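Local coordinates for 11S globulin isoform 1 (Cocos nucifera, PDB 5WPW), which stores nitrogen and carbon in the coconut seed as a hexameric 11S globulin and is a potential food allergen, at the interface of chains A and B. Residues are numbered along the deposited sequence; one frame, centred on the assembly and turned at random. Chains: chain A/B, 11S globulin isoform 1.

Contact 1: the interface of chains A and B. Residues chain A 380-381, 384, 388; chain B 54, 75, 123, 125, 158.
The loop of chain A that carries A:Ala380, A:Leu381 and A:Met384, together with the start of helix 386-393, packs against strands 50-57 and 124-127 of chain B and the loop residues B:Val75, B:Ala123 and B:Leu158. The chain B residues belong to the N-terminal cupin domain of an 11S seed globulin, the chain A residues to the C-terminal half of the neighbouring subunit. A:Met384 is the inserted group. Its CG leaves anti to the carbonyl carbon (chi1 -85°) and passes B:Trp125, the two side chains pointing opposite ways, with CG 3.8 Å from the indole nitrogen NE1. The chain stays extended at chi2 and bends at chi3 (-148°), bringing the methyl CE among B:Pro54, B:Ala123, B:Leu158 and B:Val75. CE presses on CB of B:Pro54 at 3.5 Å, a snug fit, while SD rests on the same proline ring 3.8 Å from CG. From another side CD1 of B:Leu158 reaches CE at 3.8 Å and also touches CB of A:Ala380 at 3.9 Å. Within the first turn of the helix, A:Val388 lays CG2 over the six-membered ring of B:Trp125, 3.7 Å from its centroid, a CH-pi contact near the middle of this ring, toward the benzo end of the indole. At the opposite end CG1 of B:Val75, anti to its own backbone N (chi1 177°), meets CA of A:Ala380 at 3.8 Å, and A:Leu381 makes a more distant, peripheral contact.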
ATOM      1  N   ALA A 380      28.812  -1.328 -10.652  1.00 30.50           N
ATOM      2  CA  ALA A 380      28.379  -1.719 -11.983  1.00 28.44           C
ATOM      3  C   ALA A 380      29.411  -2.610 -12.663  1.00 31.11           C
ATOM      4  O   ALA A 380      29.062  -3.628 -13.278  1.00 30.23           O
ATOM      5  CB  ALA A 380      28.130  -0.466 -12.817  1.00 30.47           C
ATOM      6  N   LEU A 381      30.690  -2.236 -12.575  1.00 29.57           N
ATOM      7  CA  LEU A 381      31.710  -3.006 -13.275  1.00 29.54           C
ATOM      8  C   LEU A 381      31.903  -4.361 -12.624  1.00 30.33           C
ATOM      9  O   LEU A 381      32.073  -5.368 -13.319  1.00 32.80           O
ATOM     10  CB  LEU A 381      33.015  -2.218 -13.336  1.00 33.31           C
ATOM     11  CG  LEU A 381      32.864  -0.996 -14.254  1.00 30.71           C
ATOM     12  CD1 LEU A 381      34.208  -0.368 -14.580  1.00 31.83           C
ATOM     13  CD2 LEU A 381      32.112  -1.346 -15.527  1.00 37.36           C
ATOM     14  N   MET A 384      29.630  -7.098 -14.082  1.00 24.91           N
ATOM     15  CA  MET A 384      29.682  -7.401 -15.502  1.00 28.49           C
ATOM     16  C   MET A 384      30.692  -8.507 -15.785  1.00 29.59           C
ATOM     17  O   MET A 384      31.737  -8.590 -15.127  1.00 29.98           O
ATOM     18  CB  MET A 384      30.060  -6.147 -16.296  1.00 30.69           C
ATOM     19  CG  MET A 384      28.837  -5.264 -16.608  1.00 28.87           C
ATOM     20  SD  MET A 384      29.361  -3.739 -17.382  1.00 43.86           S
ATOM     21  CE  MET A 384      28.032  -2.680 -16.713  1.00 33.30           C
ATOM     22  N   VAL A 388      32.665  -9.051 -21.288  1.00 33.80           N
ATOM     23  CA  VAL A 388      31.983  -7.809 -21.624  1.00 25.93           C
ATOM     24  C   VAL A 388      32.914  -6.619 -21.423  1.00 28.74           C
ATOM     25  O   VAL A 388      32.974  -5.709 -22.259  1.00 30.72           O
ATOM     26  CB  VAL A 388      30.693  -7.674 -20.787  1.00 33.44           C
ATOM     27  CG1 VAL A 388      30.117  -6.259 -20.900  1.00 27.23           C
ATOM     28  CG2 VAL A 388      29.683  -8.748 -21.187  1.00 27.46           C
TER
ATOM     29  N   PRO B  54      27.785  -1.382 -22.303  1.00 26.54           N
ATOM     30  CA  PRO B  54      26.998  -0.992 -21.125  1.00 27.89           C
ATOM     31  C   PRO B  54      26.737   0.505 -21.077  1.00 30.59           C
ATOM     32  O   PRO B  54      27.611   1.325 -21.371  1.00 27.16           O
ATOM     33  CB  PRO B  54      27.854  -1.454 -19.953  1.00 25.70           C
ATOM     34  CG  PRO B  54      29.260  -1.603 -20.526  1.00 25.40           C
ATOM     35  CD  PRO B  54      29.043  -2.057 -21.935  1.00 29.17           C
ATOM     36  N   VAL B  75      22.547  -4.713 -14.506  1.00 28.65           N
ATOM     37  CA  VAL B  75      23.280  -4.677 -13.246  1.00 31.65           C
ATOM     38  C   VAL B  75      22.434  -3.959 -12.202  1.00 35.30           C
ATOM     39  O   VAL B  75      22.094  -2.780 -12.364  1.00 34.12           O
ATOM     40  CB  VAL B  75      24.644  -4.006 -13.414  1.00 34.56           C
ATOM     41  CG1 VAL B  75      25.341  -3.935 -12.068  1.00 35.49           C
ATOM     42  CG2 VAL B  75      25.488  -4.771 -14.438  1.00 29.99           C
ATOM     43  N   ALA B 123      22.722   0.085 -15.250  1.00 28.28           N
ATOM     44  CA  ALA B 123      23.555  -0.317 -16.382  1.00 30.00           C
ATOM     45  C   ALA B 123      23.030  -1.578 -17.066  1.00 25.60           C
ATOM     46  O   ALA B 123      22.677  -2.572 -16.415  1.00 28.02           O
ATOM     47  CB  ALA B 123      24.999  -0.537 -15.929  1.00 27.87           C
ATOM     48  N   TRP B 125      23.453  -4.126 -20.824  1.00 25.65           N
ATOM     49  CA  TRP B 125      24.185  -4.514 -22.031  1.00 26.45           C
ATOM     50  C   TRP B 125      23.488  -5.706 -22.690  1.00 29.69           C
ATOM     51  O   TRP B 125      22.710  -6.428 -22.056  1.00 28.40           O
ATOM     52  CB  TRP B 125      25.676  -4.827 -21.717  1.00 24.32           C
ATOM     53  CG  TRP B 125      25.894  -5.923 -20.715  1.00 27.14           C
ATOM     54  CD1 TRP B 125      26.104  -5.771 -19.365  1.00 31.09           C
ATOM     55  CD2 TRP B 125      25.954  -7.328 -20.971  1.00 23.34           C
ATOM     56  NE1 TRP B 125      26.271  -6.995 -18.773  1.00 26.18           N
ATOM     57  CE2 TRP B 125      26.173  -7.970 -19.734  1.00 22.24           C
ATOM     58  CE3 TRP B 125      25.820  -8.113 -22.130  1.00 26.46           C
ATOM     59  CZ2 TRP B 125      26.270  -9.352 -19.614  1.00 26.38           C
ATOM     60  CZ3 TRP B 125      25.914  -9.496 -22.012  1.00 25.99           C
ATOM     61  CH2 TRP B 125      26.134 -10.102 -20.761  1.00 25.72           C
ATOM     62  N   LEU B 158      28.854   3.739 -20.226  1.00 26.48           N
ATOM     63  CA  LEU B 158      29.917   3.339 -19.314  1.00 26.34           C
ATOM     64  C   LEU B 158      31.207   3.025 -20.068  1.00 28.13           C
ATOM     65  O   LEU B 158      32.296   3.084 -19.488  1.00 30.94           O
ATOM     66  CB  LEU B 158      29.486   2.116 -18.491  1.00 26.62           C
ATOM     67  CG  LEU B 158      28.469   2.256 -17.350  1.00 30.15           C
ATOM     68  CD1 LEU B 158      28.526   1.032 -16.429  1.00 30.88           C
ATOM     69  CD2 LEU B 158      28.680   3.526 -16.576  1.00 36.92           C
TER

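Contact 2: the interface of chains A and B. Residues chain A 301, 374-375, 381, 393, 403; chain B 180, 192, 202.
Helical segments of the two cupin halves interlock here in a head-to-tail subunit contact of the 11S globulin: helices 185-192 and 196-202 of chain B meet helices 386-393 and 397-405 of chain A and the loop residues A:Ile374 and A:Val375. B:Phe192, at the end of its helix, carries much of the buried surface. A:Val375 stands at about a right angle to it and sets CG1 over the centre of one ring face, 3.3 Å from the centroid, in a close CH-pi contact. With CG1 anti to the carbonyl carbon (chi1 -83°), the second methyl, CG2, reaches the CD1-CE1 side of the ring. Around the rim, CG2 of A:Ile374, an engineered residue that is valine in the natural protein, lies 3.8 Å from CZ, and CD1 of A:Leu381 approaches CE2 at 3.9 Å. The added CD1 of A:Ile374 lies 3.9 Å from CD2 of B:Leu180, the two side chains lying antiparallel alongside one another.

B:Leu202 divides its branches between two partners. CD2 sits over the centre of the A:Tyr393 ring, 3.3 Å from its centroid, whereas CD1 meets CG2 of A:Val403 tip to tip at 3.5 Å. The tyrosine swings out with CG anti to the carbonyl carbon (chi1 -60°) and turns its ring (chi2 -72°) to offer that face; its phenol OH lies near CD1 of B:Leu180. A water joins the two chains through backbone carbonyls, 2.8 Å from O of A:Val403 and 3.1 Å from O of B:Phe192, adding a polar link beside the apolar core. In the fold, the chain B helices belong to the N-terminal half of the subunit and the chain A helices to the C-terminal half, with A:Pro301 of strand 298-304 at the margin beside B:Phe192.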
ATOM      1  N   PRO A 301      33.813   6.586  -7.440  1.00 33.79           N
ATOM      2  CA  PRO A 301      32.980   7.136  -8.518  1.00 29.57           C
ATOM      3  C   PRO A 301      31.605   6.484  -8.524  1.00 29.95           C
ATOM      4  O   PRO A 301      31.472   5.271  -8.375  1.00 27.64           O
ATOM      5  CB  PRO A 301      33.768   6.798  -9.792  1.00 32.67           C
ATOM      6  CG  PRO A 301      35.167   6.645  -9.336  1.00 35.15           C
ATOM      7  CD  PRO A 301      35.121   6.119  -7.935  1.00 29.41           C
ATOM      8  N   ILE A 374      30.753   2.762  -9.598  1.00 32.23           N
ATOM      9  CA  ILE A 374      31.365   2.265 -10.830  1.00 32.46           C
ATOM     10  C   ILE A 374      32.363   1.158 -10.542  1.00 33.41           C
ATOM     11  O   ILE A 374      32.370   0.146 -11.240  1.00 35.29           O
ATOM     12  CB  ILE A 374      32.013   3.436 -11.600  1.00 34.77           C
ATOM     13  CG1 ILE A 374      30.951   4.475 -11.947  1.00 31.26           C
ATOM     14  CG2 ILE A 374      32.639   2.965 -12.894  1.00 31.48           C
ATOM     15  CD1 ILE A 374      31.456   5.653 -12.755  1.00 32.65           C
ATOM     16  N   VAL A 375      33.197   1.345  -9.515  1.00 34.32           N
ATOM     17  CA  VAL A 375      34.129   0.349  -9.004  1.00 36.78           C
ATOM     18  C   VAL A 375      33.829   0.099  -7.536  1.00 32.83           C
ATOM     19  O   VAL A 375      33.300   0.968  -6.835  1.00 34.21           O
ATOM     20  CB  VAL A 375      35.598   0.785  -9.175  1.00 37.64           C
ATOM     21  CG1 VAL A 375      36.066   0.466 -10.579  1.00 39.81           C
ATOM     22  CG2 VAL A 375      35.751   2.269  -8.858  1.00 34.30           C
ATOM     23  N   LEU A 381      30.690  -2.236 -12.575  1.00 29.57           N
ATOM     24  CA  LEU A 381      31.710  -3.006 -13.275  1.00 29.54           C
ATOM     25  C   LEU A 381      31.903  -4.361 -12.624  1.00 30.33           C
ATOM     26  O   LEU A 381      32.073  -5.368 -13.319  1.00 32.80           O
ATOM     27  CB  LEU A 381      33.015  -2.218 -13.336  1.00 33.31           C
ATOM     28  CG  LEU A 381      32.864  -0.996 -14.254  1.00 30.71           C
ATOM     29  CD1 LEU A 381      34.208  -0.368 -14.580  1.00 31.83           C
ATOM     30  CD2 LEU A 381      32.112  -1.346 -15.527  1.00 37.36           C
ATOM     31  N   TYR A 393      36.157  -2.116 -23.415  1.00 34.31           N
ATOM     32  CA  TYR A 393      37.278  -1.199 -23.305  1.00 33.72           C
ATOM     33  C   TYR A 393      38.468  -1.616 -24.165  1.00 37.92           C
ATOM     34  O   TYR A 393      39.510  -0.967 -24.097  1.00 36.33           O
ATOM     35  CB  TYR A 393      37.713  -1.086 -21.835  1.00 32.25           C
ATOM     36  CG  TYR A 393      36.629  -0.564 -20.912  1.00 36.88           C
ATOM     37  CD1 TYR A 393      36.238   0.760 -20.954  1.00 32.53           C
ATOM     38  CD2 TYR A 393      36.001  -1.406 -20.002  1.00 35.07           C
ATOM     39  CE1 TYR A 393      35.250   1.241 -20.096  1.00 35.76           C
ATOM     40  CE2 TYR A 393      35.024  -0.946 -19.160  1.00 36.98           C
ATOM     41  CZ  TYR A 393      34.642   0.369 -19.210  1.00 34.90           C
ATOM     42  OH  TYR A 393      33.646   0.804 -18.355  1.00 37.43           O
ATOM     43  N   VAL A 403      40.813  -3.950 -13.540  1.00 40.40           N
ATOM     44  CA  VAL A 403      39.778  -2.928 -13.427  1.00 37.47           C
ATOM     45  C   VAL A 403      38.668  -3.408 -12.499  1.00 40.77           C
ATOM     46  O   VAL A 403      38.117  -2.634 -11.702  1.00 38.49           O
ATOM     47  CB  VAL A 403      39.247  -2.565 -14.824  1.00 37.94           C
ATOM     48  CG1 VAL A 403      37.858  -1.949 -14.745  1.00 33.33           C
ATOM     49  CG2 VAL A 403      40.212  -1.639 -15.546  1.00 37.53           C
TER
ATOM     50  N   LEU B 180      33.450   7.948 -18.057  1.00 34.87           N
ATOM     51  CA  LEU B 180      34.798   7.924 -17.488  1.00 36.53           C
ATOM     52  C   LEU B 180      35.717   8.924 -18.178  1.00 38.77           C
ATOM     53  O   LEU B 180      36.670   9.416 -17.561  1.00 40.60           O
ATOM     54  CB  LEU B 180      35.385   6.520 -17.570  1.00 33.79           C
ATOM     55  CG  LEU B 180      34.543   5.408 -16.940  1.00 36.12           C
ATOM     56  CD1 LEU B 180      35.285   4.080 -17.050  1.00 37.41           C
ATOM     57  CD2 LEU B 180      34.185   5.738 -15.484  1.00 31.58           C
ATOM     58  N   PHE B 192      40.255   3.639  -9.258  1.00 35.36           N
ATOM     59  CA  PHE B 192      40.253   2.234  -9.643  1.00 36.48           C
ATOM     60  C   PHE B 192      41.410   1.446  -9.037  1.00 37.78           C
ATOM     61  O   PHE B 192      41.378   0.214  -9.075  1.00 31.00           O
ATOM     62  CB  PHE B 192      40.267   2.107 -11.169  1.00 34.97           C
ATOM     63  CG  PHE B 192      38.921   2.413 -11.823  1.00 36.33           C
ATOM     64  CD1 PHE B 192      38.157   3.494 -11.408  1.00 44.44           C
ATOM     65  CD2 PHE B 192      38.427   1.613 -12.829  1.00 38.78           C
ATOM     66  CE1 PHE B 192      36.923   3.774 -11.992  1.00 39.34           C
ATOM     67  CE2 PHE B 192      37.183   1.891 -13.426  1.00 45.56           C
ATOM     68  CZ  PHE B 192      36.439   2.976 -12.999  1.00 36.93           C
ATOM     69  N   LEU B 202      40.502   2.925 -20.165  1.00 41.97           N
ATOM     70  CA  LEU B 202      39.093   2.921 -19.791  1.00 39.47           C
ATOM     71  C   LEU B 202      38.352   4.100 -20.399  1.00 42.53           C
ATOM     72  O   LEU B 202      37.157   3.993 -20.686  1.00 38.49           O
ATOM     73  CB  LEU B 202      38.944   2.923 -18.273  1.00 38.21           C
ATOM     74  CG  LEU B 202      39.233   1.562 -17.653  1.00 41.30           C
ATOM     75  CD1 LEU B 202      39.318   1.709 -16.160  1.00 42.53           C
ATOM     76  CD2 LEU B 202      38.182   0.519 -18.042  1.00 35.91           C
TER
HETATM   77  O   HOH W   1      39.108  -1.925  -9.149  1.00 37.66           O

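Contact 1 and contact 2 lie about 10 Å apart, measured between the centres of their C-alpha atoms, and share A:Leu381, whose two methyl branches point one into each patch. Helix 386-393 of chain A also serves both, giving its first turn to contact 1 and its last residue, A:Tyr393, to contact 2. The two patches thus probably form neighbouring parts of one largely apolar surface of chain A, facing both strands and helices of the N-terminal half of chain B. Because the joint pairs a C-terminal half with an N-terminal half, each subunit can use both ends, which fits head-to-tail closure of a trimeric ring, two of which stack to make the 11S hexamer.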